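R-imine reductase (Streptomyces kanamyceticus, PDB 3ZGY) catalyses the NADPH-dependent, R-selective reduction of an imine substrate. Local coordinates at residues 20-25 with 76-81; 36-41 with 164-169; 84-89 with 115-120; 130-135 with 150-155. All blocks are in the same frame, centred on the assembly; numbering follows the deposited sequence.

Contact 1: 20-25 with 76-81; sequences TPVTVI and SPLVVV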
# COMPACT_ATOMS: atom_id res chain seq x y z
N THR D 20 38.35 11.90 -4.18
CA THR D 20 37.55 12.44 -3.07
C THR D 20 37.46 11.54 -1.85
O THR D 20 36.68 10.60 -1.82
CB THR D 20 36.12 12.67 -3.51
OG1 THR D 20 36.14 13.23 -4.82
CG2 THR D 20 35.42 13.62 -2.50
N PRO D 21 38.21 11.86 -0.82
CA PRO D 21 38.11 11.10 0.41
C PRO D 21 36.78 11.28 1.14
O PRO D 21 36.22 12.38 1.10
CB PRO D 21 39.25 11.62 1.27
CG PRO D 21 39.82 12.80 0.58
CD PRO D 21 39.04 13.05 -0.68
N VAL D 22 36.29 10.18 1.74
CA VAL D 22 35.04 10.16 2.48
C VAL D 22 35.14 9.30 3.75
O VAL D 22 35.72 8.24 3.70
CB VAL D 22 33.82 9.74 1.64
CG1 VAL D 22 34.02 10.02 0.19
CG2 VAL D 22 33.51 8.32 1.79
N THR D 23 34.57 9.79 4.85
CA THR D 23 34.52 9.09 6.11
C THR D 23 33.14 8.51 6.32
O THR D 23 32.12 9.09 5.87
CB THR D 23 34.91 10.02 7.24
OG1 THR D 23 36.34 10.28 7.15
CG2 THR D 23 34.60 9.44 8.58
N VAL D 24 33.08 7.32 6.94
CA VAL D 24 31.81 6.70 7.27
C VAL D 24 31.84 6.41 8.73
O VAL D 24 32.73 5.70 9.20
CB VAL D 24 31.53 5.43 6.47
CG1 VAL D 24 30.31 4.73 7.01
CG2 VAL D 24 31.29 5.76 5.01
N ILE D 25 30.85 6.92 9.46
CA ILE D 25 30.79 6.74 10.89
C ILE D 25 29.58 5.94 11.26
O ILE D 25 28.44 6.29 10.92
CB ILE D 25 30.78 8.08 11.61
CG1 ILE D 25 32.20 8.64 11.56
CG2 ILE D 25 30.36 7.91 13.06
CD1 ILE D 25 32.27 10.12 11.81
N SER D 76 38.51 13.43 6.18
CA SER D 76 37.88 13.68 4.89
C SER D 76 37.01 14.92 4.87
O SER D 76 36.45 15.31 5.89
CB SER D 76 36.98 12.49 4.52
OG SER D 76 37.43 11.28 5.10
N PRO D 77 36.88 15.55 3.73
CA PRO D 77 36.00 16.72 3.66
C PRO D 77 34.51 16.34 3.64
O PRO D 77 33.66 17.19 3.94
CB PRO D 77 36.42 17.38 2.34
CG PRO D 77 36.80 16.26 1.47
CD PRO D 77 37.38 15.19 2.40
N LEU D 78 34.20 15.09 3.31
CA LEU D 78 32.82 14.58 3.31
C LEU D 78 32.66 13.52 4.39
O LEU D 78 33.37 12.53 4.33
CB LEU D 78 32.54 13.91 1.99
CG LEU D 78 31.18 13.29 1.82
CD1 LEU D 78 30.12 14.36 1.92
CD2 LEU D 78 31.07 12.62 0.47
N VAL D 79 31.76 13.73 5.36
CA VAL D 79 31.61 12.85 6.50
C VAL D 79 30.21 12.26 6.52
O VAL D 79 29.24 12.99 6.67
CB VAL D 79 31.82 13.59 7.81
CG1 VAL D 79 31.66 12.66 9.01
CG2 VAL D 79 33.21 14.15 7.82
N VAL D 80 30.09 10.94 6.40
CA VAL D 80 28.78 10.30 6.36
C VAL D 80 28.51 9.57 7.67
O VAL D 80 29.32 8.80 8.13
CB VAL D 80 28.70 9.35 5.20
CG1 VAL D 80 27.36 8.59 5.21
CG2 VAL D 80 28.82 10.08 3.89
N VAL D 81 27.34 9.76 8.22
CA VAL D 81 27.00 9.16 9.48
C VAL D 81 25.80 8.27 9.33
O VAL D 81 24.74 8.70 8.82
CB VAL D 81 26.63 10.26 10.49
CG1 VAL D 81 26.23 9.65 11.83
CG2 VAL D 81 27.83 11.18 10.70
O HOH W 1 38.92 9.27 3.81

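Contact 2: 36-41 with 164-169; sequences GAFLGA and SALGGL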
# COMPACT_ATOMS: atom_id res chain seq x y z
N GLY D 36 31.22 0.29 1.93
CA GLY D 36 31.51 -0.65 0.85
C GLY D 36 31.37 -0.01 -0.49
O GLY D 36 32.31 0.01 -1.29
N ALA D 37 30.26 0.65 -0.67
CA ALA D 37 30.05 1.38 -1.89
C ALA D 37 31.09 2.47 -2.13
O ALA D 37 31.49 2.71 -3.28
CB ALA D 37 28.65 1.97 -1.91
N PHE D 38 31.51 3.17 -1.10
CA PHE D 38 32.43 4.26 -1.36
C PHE D 38 33.78 3.70 -1.80
O PHE D 38 34.41 4.25 -2.71
CB PHE D 38 32.57 5.22 -0.13
CG PHE D 38 31.39 6.13 0.07
CD1 PHE D 38 30.96 6.95 -0.95
CD2 PHE D 38 30.73 6.18 1.29
CE1 PHE D 38 29.85 7.78 -0.76
CE2 PHE D 38 29.63 7.00 1.48
CZ PHE D 38 29.18 7.77 0.45
N LEU D 39 34.23 2.63 -1.14
CA LEU D 39 35.46 1.91 -1.54
C LEU D 39 35.35 1.34 -2.96
O LEU D 39 36.22 1.59 -3.80
CB LEU D 39 35.80 0.79 -0.58
CG LEU D 39 36.70 1.15 0.59
CD1 LEU D 39 36.73 -0.10 1.47
CD2 LEU D 39 38.11 1.56 0.19
N GLY D 40 34.27 0.63 -3.22
CA GLY D 40 34.00 0.09 -4.54
C GLY D 40 33.91 1.08 -5.70
O GLY D 40 34.03 0.71 -6.85
N ALA D 41 33.69 2.35 -5.41
CA ALA D 41 33.63 3.33 -6.44
C ALA D 41 34.95 4.08 -6.48
O ALA D 41 35.08 5.09 -7.16
CB ALA D 41 32.49 4.28 -6.17
N SER D 164 28.68 13.66 -7.13
CA SER D 164 29.26 12.47 -7.72
C SER D 164 29.54 11.45 -6.65
O SER D 164 29.13 10.31 -6.77
CB SER D 164 30.57 12.77 -8.45
OG SER D 164 30.28 13.54 -9.59
N ALA D 165 30.26 11.86 -5.62
CA ALA D 165 30.58 10.94 -4.53
C ALA D 165 29.32 10.22 -4.00
O ALA D 165 29.29 8.98 -3.91
CB ALA D 165 31.25 11.68 -3.41
N LEU D 166 28.28 10.98 -3.73
CA LEU D 166 27.08 10.44 -3.17
C LEU D 166 26.33 9.55 -4.15
O LEU D 166 25.59 8.68 -3.74
CB LEU D 166 26.17 11.54 -2.64
CG LEU D 166 26.73 12.29 -1.43
CD1 LEU D 166 25.96 13.58 -1.10
CD2 LEU D 166 26.79 11.38 -0.21
N GLY D 167 26.47 9.81 -5.44
CA GLY D 167 25.82 8.98 -6.46
C GLY D 167 26.37 7.56 -6.46
O GLY D 167 25.69 6.63 -6.87
N GLY D 168 27.59 7.41 -5.94
CA GLY D 168 28.17 6.10 -5.66
C GLY D 168 27.32 5.13 -4.83
O GLY D 168 27.56 3.95 -4.87
N LEU D 169 26.32 5.62 -4.10
CA LEU D 169 25.43 4.81 -3.34
C LEU D 169 24.31 4.22 -4.17
O LEU D 169 23.52 3.39 -3.66
CB LEU D 169 24.82 5.63 -2.21
CG LEU D 169 25.83 6.30 -1.28
CD1 LEU D 169 25.11 7.18 -0.28
CD2 LEU D 169 26.67 5.26 -0.52

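Contact 3: 84-89 with 115-120; sequences SDYDAV and AQARER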
# COMPACT_ATOMS: atom_id res chain seq x y z
N SER D 84 22.28 4.14 14.86
CA SER D 84 20.94 3.60 15.15
C SER D 84 19.89 4.69 15.23
O SER D 84 18.78 4.51 14.72
CB SER D 84 20.95 2.72 16.39
OG SER D 84 21.41 3.47 17.48
N ASP D 85 20.23 5.85 15.81
CA ASP D 85 19.24 6.96 15.93
C ASP D 85 19.91 8.28 16.31
O ASP D 85 21.13 8.31 16.48
CB ASP D 85 18.19 6.60 16.97
CG ASP D 85 18.82 6.28 18.35
OD1 ASP D 85 19.92 6.77 18.70
OD2 ASP D 85 18.21 5.54 19.11
N TYR D 86 19.13 9.38 16.41
CA TYR D 86 19.70 10.74 16.58
C TYR D 86 20.35 10.88 17.97
O TYR D 86 21.31 11.61 18.14
CB TYR D 86 18.69 11.87 16.22
CG TYR D 86 18.64 12.13 14.71
CD1 TYR D 86 18.19 11.16 13.83
CD2 TYR D 86 19.07 13.33 14.15
CE1 TYR D 86 18.14 11.38 12.47
CE2 TYR D 86 19.00 13.56 12.79
CZ TYR D 86 18.56 12.56 11.93
OH TYR D 86 18.53 12.72 10.52
N ASP D 87 19.90 10.09 18.94
CA ASP D 87 20.59 10.04 20.25
C ASP D 87 22.01 9.61 20.10
O ASP D 87 22.89 10.19 20.72
CB ASP D 87 19.89 9.10 21.24
CG ASP D 87 18.46 9.56 21.58
OD1 ASP D 87 18.15 10.77 21.46
OD2 ASP D 87 17.66 8.71 22.01
N ALA D 88 22.25 8.59 19.28
CA ALA D 88 23.65 8.17 19.01
C ALA D 88 24.39 9.25 18.26
O ALA D 88 25.58 9.48 18.53
CB ALA D 88 23.69 6.86 18.22
N VAL D 89 23.69 9.93 17.34
CA VAL D 89 24.35 10.99 16.60
C VAL D 89 24.82 12.01 17.60
O VAL D 89 25.95 12.50 17.53
CB VAL D 89 23.44 11.64 15.53
CG1 VAL D 89 24.12 12.84 14.91
CG2 VAL D 89 23.09 10.65 14.43
N ALA D 115 11.99 16.86 13.06
CA ALA D 115 12.45 17.80 14.09
C ALA D 115 13.87 17.50 14.44
O ALA D 115 14.66 18.41 14.73
CB ALA D 115 11.57 17.76 15.32
N GLN D 116 14.20 16.21 14.42
CA GLN D 116 15.57 15.85 14.74
C GLN D 116 16.52 16.32 13.62
O GLN D 116 17.65 16.74 13.91
CB GLN D 116 15.72 14.38 14.98
CG GLN D 116 14.94 13.94 16.17
CD GLN D 116 15.00 12.45 16.42
OE1 GLN D 116 15.30 12.03 17.52
NE2 GLN D 116 14.72 11.66 15.42
N ALA D 117 16.04 16.29 12.39
CA ALA D 117 16.83 16.70 11.27
C ALA D 117 17.04 18.22 11.30
O ALA D 117 18.15 18.74 11.08
CB ALA D 117 16.16 16.29 9.98
N ARG D 118 15.97 18.93 11.60
CA ARG D 118 16.08 20.37 11.63
C ARG D 118 16.96 20.85 12.78
O ARG D 118 17.69 21.80 12.61
CB ARG D 118 14.72 20.99 11.64
CG ARG D 118 13.98 20.69 10.34
CD ARG D 118 12.54 21.21 10.33
NE ARG D 118 11.95 21.06 9.01
CZ ARG D 118 10.74 20.57 8.76
NH1 ARG D 118 9.91 20.12 9.74
NH2 ARG D 118 10.33 20.52 7.51
N GLU D 119 16.99 20.13 13.89
CA GLU D 119 17.90 20.45 15.00
C GLU D 119 19.35 20.27 14.60
O GLU D 119 20.19 21.15 14.84
CB GLU D 119 17.63 19.58 16.21
CG GLU D 119 18.38 19.97 17.49
CD GLU D 119 19.80 19.41 17.59
OE1 GLU D 119 20.04 18.24 17.19
OE2 GLU D 119 20.71 20.18 18.02
N ARG D 120 19.65 19.14 13.96
CA ARG D 120 21.02 18.90 13.55
C ARG D 120 21.49 19.88 12.51
O ARG D 120 22.62 20.34 12.58
CB ARG D 120 21.21 17.48 13.00
CG ARG D 120 21.25 16.41 14.06
CD ARG D 120 22.53 16.40 14.83
NE ARG D 120 22.45 17.20 16.04
CZ ARG D 120 23.45 17.29 16.91
NH1 ARG D 120 24.57 16.66 16.69
NH2 ARG D 120 23.32 18.04 17.98

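Contact 4: 130-135 with 150-155; sequences DYLDGA and VLLSGP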
# COMPACT_ATOMS: atom_id res chain seq x y z
N ASP D 130 28.48 22.39 6.42
CA ASP D 130 27.36 22.12 5.59
C ASP D 130 26.72 20.79 6.04
O ASP D 130 27.42 19.89 6.51
CB ASP D 130 27.86 22.01 4.18
CG ASP D 130 28.20 23.32 3.60
OD1 ASP D 130 27.25 24.09 3.23
OD2 ASP D 130 29.42 23.58 3.45
N TYR D 131 25.43 20.66 5.86
CA TYR D 131 24.71 19.54 6.42
C TYR D 131 23.64 19.10 5.45
O TYR D 131 22.81 19.89 5.04
CB TYR D 131 24.04 19.93 7.75
CG TYR D 131 23.29 18.81 8.41
CD1 TYR D 131 23.99 17.76 9.04
CD2 TYR D 131 21.91 18.78 8.45
CE1 TYR D 131 23.34 16.74 9.68
CE2 TYR D 131 21.25 17.75 9.08
CZ TYR D 131 21.97 16.71 9.66
OH TYR D 131 21.32 15.65 10.27
N LEU D 132 23.68 17.82 5.11
CA LEU D 132 22.55 17.15 4.47
C LEU D 132 21.97 16.11 5.37
O LEU D 132 22.68 15.35 6.05
CB LEU D 132 22.98 16.42 3.23
CG LEU D 132 23.44 17.25 2.08
CD1 LEU D 132 23.89 16.30 1.00
CD2 LEU D 132 22.34 18.15 1.57
N ASP D 133 20.65 16.06 5.39
CA ASP D 133 19.98 15.07 6.17
C ASP D 133 19.36 14.15 5.22
O ASP D 133 18.69 14.58 4.26
CB ASP D 133 18.97 15.67 7.09
CG ASP D 133 18.55 14.70 8.15
OD1 ASP D 133 17.67 13.83 7.82
OD2 ASP D 133 19.08 14.83 9.30
N GLY D 134 19.58 12.87 5.44
CA GLY D 134 18.94 11.85 4.58
C GLY D 134 18.30 10.66 5.24
O GLY D 134 18.26 10.53 6.48
N ALA D 135 17.82 9.79 4.39
CA ALA D 135 17.12 8.55 4.80
C ALA D 135 17.31 7.46 3.73
O ALA D 135 17.35 7.75 2.52
CB ALA D 135 15.65 8.85 4.94
N VAL D 150 18.08 6.43 -1.74
CA VAL D 150 18.69 7.22 -0.68
C VAL D 150 18.26 8.61 -0.89
O VAL D 150 18.54 9.17 -1.94
CB VAL D 150 20.20 7.16 -0.76
CG1 VAL D 150 20.77 7.99 0.35
CG2 VAL D 150 20.67 5.73 -0.64
N LEU D 151 17.51 9.14 0.05
CA LEU D 151 16.95 10.50 -0.07
C LEU D 151 17.82 11.49 0.66
O LEU D 151 18.43 11.16 1.68
CB LEU D 151 15.56 10.53 0.50
CG LEU D 151 14.64 9.44 -0.05
CD1 LEU D 151 13.31 9.49 0.67
CD2 LEU D 151 14.42 9.58 -1.54
N LEU D 152 17.96 12.68 0.10
CA LEU D 152 18.84 13.68 0.68
C LEU D 152 18.12 15.02 0.64
O LEU D 152 17.44 15.30 -0.32
CB LEU D 152 20.12 13.78 -0.14
CG LEU D 152 21.01 12.55 -0.16
CD1 LEU D 152 22.14 12.75 -1.13
CD2 LEU D 152 21.62 12.25 1.18
N SER D 153 18.28 15.83 1.67
CA SER D 153 17.65 17.13 1.68
C SER D 153 18.54 18.07 2.44
O SER D 153 19.34 17.66 3.30
CB SER D 153 16.26 17.05 2.30
OG SER D 153 16.33 16.44 3.60
N GLY D 154 18.43 19.36 2.11
CA GLY D 154 19.48 20.34 2.50
C GLY D 154 19.86 21.25 1.36
O GLY D 154 19.37 21.10 0.23
N PRO D 155 20.71 22.22 1.64
CA PRO D 155 20.92 23.21 0.59
C PRO D 155 21.78 22.65 -0.55
O PRO D 155 22.69 21.86 -0.30
CB PRO D 155 21.63 24.33 1.33
CG PRO D 155 22.32 23.64 2.45
CD PRO D 155 21.32 22.63 2.90

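Contact 1: 20-25 with 76-81
Val22, Val24, Leu78 and Val80 form one face of the strand pair, and Thr23, Ile25, Val79 and Val81 the other, as strands 22-25 and 78-81 run parallel and their side chains alternate. On the first face Phe38 of helix 29-40 packs against Val22, Val24 and Val80. There Val22 and Leu78 lie side by side, pointing the same way, with CG1 of Val22 3.9 Å from CD2 of Leu78. On the second face CD1 of Ile25 reaches CG1 of Val79 at 3.8 Å.

The facing edges are joined by a ladder of backbone bonds. Thr23 N donates to Leu78 O at 3.0 Å, and Thr23 O accepts from Val80 N. Ile25 N then donates to Val80 O at 2.8 Å. Where the segments enter the sheet, the puckered rings of Pro21 and Pro77 cross at about a right angle, Pro21 CG lying 3.9 Å from Pro77 CD. OG1 of Thr23, anti to its carbonyl carbon (chi1 -72°), sits beside Ser76 OG and is also hydrogen-bonded with Ala72 O. A water lies 2.8 Å from Ser76 OG.

Strand 22-25 runs straight into the glycine-rich turn containing Gly26, Gly28 and Gly31, and Leu27 and Gly28 bind NADP(+) in this protein. Paired central parallel strands, the first leading into such a turn, are as expected of a Rossmann-type dinucleotide-binding domain.

Contact 2: 36-41 with 164-169
Leu169 sets one methyl over a face of the Phe38 ring: its CD2 lies 4.1 Å from the centroid of the Phe38 ring, 26° off the normal and displaced toward the rim, a CH-pi contact whose closest carbon pair is Leu169 CD2 and Phe38 CZ at 3.7 Å. At the edge of the ring, in its plane, the carbonyl oxygen of Ala165 comes to 3.4 Å from Phe38 CE1, while Leu166 CD2 stands farther off, 4.4 Å from Phe38 CZ. The residue before Phe38 on helix 29-40, Ala37, adds its CB, 3.7 Å from Gly168 O and 4.1 Å from Leu169 CD2.

The ring is placed by its first torsion, with CG anti to the carbonyl carbon (chi1 -75°), which carries it from helix 29-40 toward the sheet and segment 164-169. Val22, Val24 and Val80 of the sheet pack against it. Ala165 rests on Leu78 and His43, and Leu169 is held by a backbone bond to Gly144. A CB at Gly168 would run into Ala165 O, so the position suits a residue without a side chain. An alanine in place of Phe38 would probably open a gap between helix 29-40 and the sheet and deprive Leu169 CD2 of the ring face it rests on.

The two segments thus meet by apolar packing; the polar touch at the ring sets the negative end of a carbonyl against the electropositive C-H rim of an aromatic ring, probably a weakly attractive arrangement.

Contact 3: 84-89 with 115-120
Tyr86, on the first turn of helix 86-93, packs against helix 114-126, the two being helices of the Rossmann fold that lie side by side against strands 105-108 and 130-136. The tight part centres on its ring. Gln116 CB lies over one face, 3.9 Å from the centroid of the Tyr86 ring and 24° off the normal, offset toward the rim, so that it comes closest to Tyr86 CD2 at 3.6 Å. Arg120 brings its CG to the ring edge, 3.8 Å from Tyr86 CD2. Because CG of Tyr86 is anti to the carbonyl carbon (chi1 -82°), the ring leans across to the partner helix. Its hydroxyl is hydrogen-bonded with Asp133 OD2 in the sheet. One turn further along helix 86-93, Val89 and the aliphatic part of Arg120 slide past each other in opposite directions, Val89 CG1 being 3.9 Å from Arg120 CD. On this packed side the Arg120 chain bends so that its NE meets OE1 of Glu119 at 2.9 Å in a salt bridge, and its guanidinium has a second acidic partner in Asp94.

The loose side is that of Ser84, which binds NADP(+) in this protein, and Asp87: both are exposed and touch nothing of 115-120. Ala115 of helix 114-126 packs on Phe268 of the second subunit. Between Ser84 and Tyr86, Asp85 N-caps helix 86-93: its OD1 accepts from Ala88 N at 3.0 Å.

Contact 4: 130-135 with 150-155
Asp133 and Ser153 face each other as a hydrogen-bonded antiparallel pair. Asp133 N donates to Ser153 O at 2.9 Å, and Asp133 O takes Ser153 N at the same distance, 2.9 Å. The same oxygen is gripped a second time by the side chain, Ser153 OG standing 3.1 Å from Asp133 O; the two donors reach it from opposite faces of the carbonyl plane. The hydroxyl gets there by lying between backbone N and carbonyl carbon (chi1 54°), and it also accepts from Ala183 N at the start of helix 182-209. An alanine at Ser153 would probably leave Ala183 N without that acceptor and Asp133 O with just its strand bond from this segment. Two more backbone bonds join Ala135 and Leu151, the shorter from Leu151 N to Ala135 O at 2.8 Å.

These bonds add an antiparallel strand to the Rossmann sheet: strand 130-136 ends the parallel run, and 150-153 turns back beside it, their short axes at 147°.

Among polar side chains, Tyr131 OH donates to Asp133 OD2 at 2.6 Å, on the anti side of the carboxylate, and Tyr86 shares that oxygen; Tyr131 OH also pairs with Asn108.

The apolar contacts fall on Leu132, whose CD2 rests 3.7 Å from Gly154 CA while its CD1 lies at the limit of contact, 4.5 Å from Leu152 CD1. A side chain at Gly154 would strike Leu132 CD2 and Tyr131 O, and one at Gly134 would meet Leu151 O. Pro155 CD, finally, lies 3.8 Å from Tyr131 O.

How the contacts relate
All four contacts belong to the N-terminal, Rossmann-type nucleotide-binding domain, and contacts 1 and 4 are strand pairs of the same sheet, their centres about 14 Å apart. Contact 2 brings helix 29-40 and the end of helix 163-167 onto one face of that sheet, touching contact 1 through Phe38 and contact 4 through Leu166. Contact 3 sits on helices against the sheet, about 24 Å from contact 2 between centres, and meets contact 4 through the Tyr86 and Asp133 side chains. Along the chain contacts 1, 3 and 4 follow in series; contact 2 interleaves with contact 1 and encloses 3 and 4, so segments more than 120 residues apart are brought together on one face of the sheet.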